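Beta-lactamase inhibitory protein BLIP-I (Streptomyces exfoliatus, PDB 3GMV) probably inhibits beta-lactamases by binding to them directly. Local coordinates at residues A[11-15]-A[110-115]. Residues are numbered along the deposited sequence; the frame is centred on the assembly and turned at random.
With TAM (tris(hydroxyethyl)aminomethane), chain B.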
ATOM      1  N   ILE A  11      -0.913   8.732   9.808  1.00  8.79           N
ATOM      2  CA  ILE A  11      -0.992   9.643   8.649  1.00  9.18           C
ATOM      3  C   ILE A  11      -2.318   9.377   7.939  1.00 10.28           C
ATOM      4  O   ILE A  11      -2.649   8.217   7.678  1.00 10.60           O
ATOM      5  CB  ILE A  11       0.218   9.447   7.716  1.00  9.09           C
ATOM      6  CG1 ILE A  11       1.439  10.078   8.403  1.00 10.13           C
ATOM      7  CG2 ILE A  11       0.005  10.138   6.361  1.00  7.80           C
ATOM      8  CD1 ILE A  11       2.810   9.575   7.884  1.00 10.34           C
ATOM      9  N   GLN A  12      -3.074  10.447   7.664  1.00  9.23           N
ATOM     10  CA  GLN A  12      -4.442  10.330   7.201  1.00  9.39           C
ATOM     11  C   GLN A  12      -4.739  11.218   6.003  1.00  9.12           C
ATOM     12  O   GLN A  12      -4.173  12.316   5.861  1.00  8.62           O
ATOM     13  CB  GLN A  12      -5.395  10.710   8.351  1.00 10.47           C
ATOM     14  CG  GLN A  12      -5.452   9.594   9.421  1.00 12.41           C
ATOM     15  CD  GLN A  12      -6.110  10.016  10.679  1.00 13.86           C
ATOM     16  OE1 GLN A  12      -5.442  10.149  11.728  1.00 18.43           O
ATOM     17  NE2 GLN A  12      -7.413  10.222  10.624  1.00 12.64           N
ATOM     18  N   PHE A  13      -5.661  10.774   5.161  1.00  7.57           N
ATOM     19  CA  PHE A  13      -5.971  11.577   3.973  1.00  7.02           C
ATOM     20  C   PHE A  13      -6.471  12.967   4.357  1.00  6.71           C
ATOM     21  O   PHE A  13      -7.225  13.141   5.348  1.00  7.43           O
ATOM     22  CB  PHE A  13      -6.974  10.844   3.079  1.00  7.20           C
ATOM     23  CG  PHE A  13      -6.420   9.533   2.569  1.00  8.04           C
ATOM     24  CD1 PHE A  13      -5.395   9.517   1.617  1.00  8.78           C
ATOM     25  CD2 PHE A  13      -6.861   8.337   3.112  1.00 11.84           C
ATOM     26  CE1 PHE A  13      -4.845   8.315   1.193  1.00  9.64           C
ATOM     27  CE2 PHE A  13      -6.305   7.126   2.686  1.00 13.69           C
ATOM     28  CZ  PHE A  13      -5.308   7.123   1.733  1.00 10.64           C
ATOM     29  N   GLY A  14      -6.029  13.952   3.579  1.00  6.74           N
ATOM     30  CA  GLY A  14      -6.369  15.352   3.833  1.00  6.67           C
ATOM     31  C   GLY A  14      -5.308  16.097   4.630  1.00  7.64           C
ATOM     32  O   GLY A  14      -5.282  17.349   4.625  1.00  7.55           O
ATOM     33  N   MET A  15      -4.454  15.369   5.363  1.00  7.51           N
ATOM     34  CA  MET A  15      -3.406  16.057   6.125  1.00  7.83           C
ATOM     35  C   MET A  15      -2.501  16.896   5.238  1.00  7.32           C
ATOM     36  O   MET A  15      -2.257  16.576   4.064  1.00  7.75           O
ATOM     37  CB  MET A  15      -2.530  15.106   6.942  1.00  6.82           C
ATOM     38  CG  MET A  15      -3.227  14.478   8.116  1.00  7.87           C
ATOM     39  SD  MET A  15      -2.076  13.474   9.036  1.00  8.48           S
ATOM     40  CE  MET A  15      -2.997  13.198  10.587  1.00  9.60           C
ATOM     41  N   GLU A 110      -3.395   3.034  -0.249  1.00 10.67           N
ATOM     42  CA  GLU A 110      -4.797   3.493  -0.381  1.00 11.37           C
ATOM     43  C   GLU A 110      -4.745   4.887  -0.992  1.00 11.48           C
ATOM     44  O   GLU A 110      -3.797   5.645  -0.731  1.00 10.59           O
ATOM     45  CB  GLU A 110      -5.524   3.546   0.972  1.00 12.12           C
ATOM     46  CG  GLU A 110      -5.798   2.194   1.617  1.00 13.37           C
ATOM     47  CD  GLU A 110      -6.522   2.310   2.927  1.00 18.46           C
ATOM     48  OE1 GLU A 110      -6.404   3.369   3.586  1.00 17.46           O
ATOM     49  OE2 GLU A 110      -7.193   1.329   3.319  1.00 18.17           O
ATOM     50  N   SER A 111      -5.731   5.258  -1.806  1.00 10.63           N
ATOM     51  CA  SER A 111      -5.689   6.606  -2.354  1.00 11.35           C
ATOM     52  C   SER A 111      -7.088   7.084  -2.716  1.00 11.61           C
ATOM     53  O   SER A 111      -7.969   6.271  -3.011  1.00 10.91           O
ATOM     54  CB  SER A 111      -4.767   6.672  -3.574  1.00 12.83           C
ATOM     55  OG  SER A 111      -5.365   6.022  -4.692  1.00 14.85           O
ATOM     56  N   TYR A 112      -7.270   8.399  -2.615  1.00 11.45           N
ATOM     57  CA  TYR A 112      -8.472   9.080  -3.090  1.00 11.88           C
ATOM     58  C   TYR A 112      -8.069   9.983  -4.264  1.00 12.55           C
ATOM     59  O   TYR A 112      -7.683  11.136  -4.069  1.00 11.59           O
ATOM     60  CB  TYR A 112      -9.080   9.909  -1.955  1.00 12.17           C
ATOM     61  CG  TYR A 112      -9.804   9.096  -0.900  1.00 12.06           C
ATOM     62  CD1 TYR A 112     -11.076   8.555  -1.156  1.00 11.02           C
ATOM     63  CD2 TYR A 112      -9.237   8.886   0.364  1.00 12.98           C
ATOM     64  CE1 TYR A 112     -11.742   7.820  -0.205  1.00 14.26           C
ATOM     65  CE2 TYR A 112      -9.910   8.140   1.341  1.00 14.86           C
ATOM     66  CZ  TYR A 112     -11.165   7.613   1.040  1.00 14.12           C
ATOM     67  OH  TYR A 112     -11.828   6.887   2.003  1.00 17.89           O
ATOM     68  N   PRO A 113      -8.104   9.445  -5.489  1.00 13.55           N
ATOM     69  CA  PRO A 113      -7.592  10.196  -6.629  1.00 14.88           C
ATOM     70  C   PRO A 113      -8.385  11.461  -6.901  1.00 15.57           C
ATOM     71  O   PRO A 113      -7.888  12.359  -7.561  1.00 17.34           O
ATOM     72  CB  PRO A 113      -7.719   9.221  -7.798  1.00 15.56           C
ATOM     73  CG  PRO A 113      -7.906   7.877  -7.179  1.00 16.03           C
ATOM     74  CD  PRO A 113      -8.601   8.115  -5.881  1.00 14.05           C
ATOM     75  N   ASN A 114      -9.581  11.553  -6.343  1.00 16.17           N
ATOM     76  CA  ASN A 114     -10.420  12.717  -6.583  1.00 16.59           C
ATOM     77  C   ASN A 114     -10.513  13.612  -5.356  1.00 16.34           C
ATOM     78  O   ASN A 114     -11.391  14.475  -5.266  1.00 16.67           O
ATOM     79  CB  ASN A 114     -11.802  12.235  -7.057  1.00 16.04           C
ATOM     80  CG  ASN A 114     -11.693  11.436  -8.344  1.00 19.29           C
ATOM     81  OD1 ASN A 114     -10.964  11.825  -9.256  1.00 21.11           O
ATOM     82  ND2 ASN A 114     -12.376  10.287  -8.407  1.00 20.47           N
ATOM     83  N   TRP A 115      -9.605  13.394  -4.402  1.00 15.56           N
ATOM     84  CA  TRP A 115      -9.599  14.141  -3.127  1.00 15.89           C
ATOM     85  C   TRP A 115      -9.780  15.631  -3.370  1.00 17.29           C
ATOM     86  O   TRP A 115      -9.087  16.182  -4.218  1.00 17.63           O
ATOM     87  CB  TRP A 115      -8.266  13.925  -2.365  1.00 14.42           C
ATOM     88  CG  TRP A 115      -8.342  14.585  -1.013  1.00 14.05           C
ATOM     89  CD1 TRP A 115      -7.917  15.858  -0.685  1.00 10.79           C
ATOM     90  CD2 TRP A 115      -8.925  14.040   0.173  1.00 12.03           C
ATOM     91  NE1 TRP A 115      -8.206  16.123   0.633  1.00 10.69           N
ATOM     92  CE2 TRP A 115      -8.831  15.030   1.182  1.00 10.92           C
ATOM     93  CE3 TRP A 115      -9.519  12.808   0.489  1.00 10.25           C
ATOM     94  CZ2 TRP A 115      -9.303  14.826   2.479  1.00  9.99           C
ATOM     95  CZ3 TRP A 115      -9.988  12.613   1.777  1.00 10.31           C
ATOM     96  CH2 TRP A 115      -9.898  13.616   2.752  1.00 10.50           C
TER
HETATM   97  C   TAM B   1      -4.365  13.780  -8.459  1.00 40.14           C
HETATM   98  C1  TAM B   1      -3.901  12.573  -9.247  1.00 40.41           C
HETATM   99  C2  TAM B   1      -5.632  14.373  -9.071  1.00 40.59           C
HETATM  100  C3  TAM B   1      -3.262  14.818  -8.432  1.00 40.10           C
HETATM  101  C4  TAM B   1      -4.883  11.423  -9.092  1.00 39.73           C
HETATM  102  C5  TAM B   1      -6.554  13.294  -9.632  1.00 41.39           C
HETATM  103  C6  TAM B   1      -3.552  15.909  -7.406  1.00 39.48           C
HETATM  104  N   TAM B   1      -4.639  13.363  -7.091  1.00 40.27           N
HETATM  105  O4  TAM B   1      -4.369  10.289  -9.814  1.00 38.68           O
HETATM  106  O5  TAM B   1      -6.726  13.473 -11.053  1.00 43.22           O
HETATM  107  O6  TAM B   1      -4.862  15.739  -6.855  1.00 37.15           O
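Phe13 reaches from the loop between helices 5-10 and 17-24 and packs against Glu110, Tyr112 and Trp115. Its ring and that of Tyr112 form an edge-to-face pair, planes at 90° and centroids 5.1 Å apart. Tyr112 is the edge partner: CD2 and CE2 come down over one face of Phe13, with Tyr112 CE2 3.5 Å from Phe13 CD2. The far tip of the phenyl group points at the end of strand 105-111, where Phe13 CZ lies 3.2 Å from Glu110 O, near the ring plane, so that the weakly positive ring rim probably faces the carbonyl dipole.

At the base of the side chain, Phe13 CB sits over the six-membered ring of Trp115 in a CH-pi contact, 4.2 Å from its centroid. The indole continues beneath the type II turn of residues 12-15, and Trp115 CZ2 approaches Gly14 CA to 3.3 Å. With CG anti to the backbone N (chi1 -174°), Trp115 swings back from the type I turn of residues 112-115 to lie along this bend, while its NE1 is hydrogen-bonded to Glu62 OE1.

Packing slackens toward the carboxylate of Glu110, whose OE1 is 3.9 Å from Phe13 CE2 at the ring edge, and the contact as a whole lies at the protein surface. Within the same turn, Pro113 lines the tris(hydroxyethyl)aminomethane pocket together with Thr58 and Trp64. Both segments also hydrogen-bond through their backbones to strand 63-69, and the aromatic cluster packs the loop after helix 5-10 against the end of strand 105-111 and its following turn, in the two-layer alpha/beta sandwich of the BLIP family.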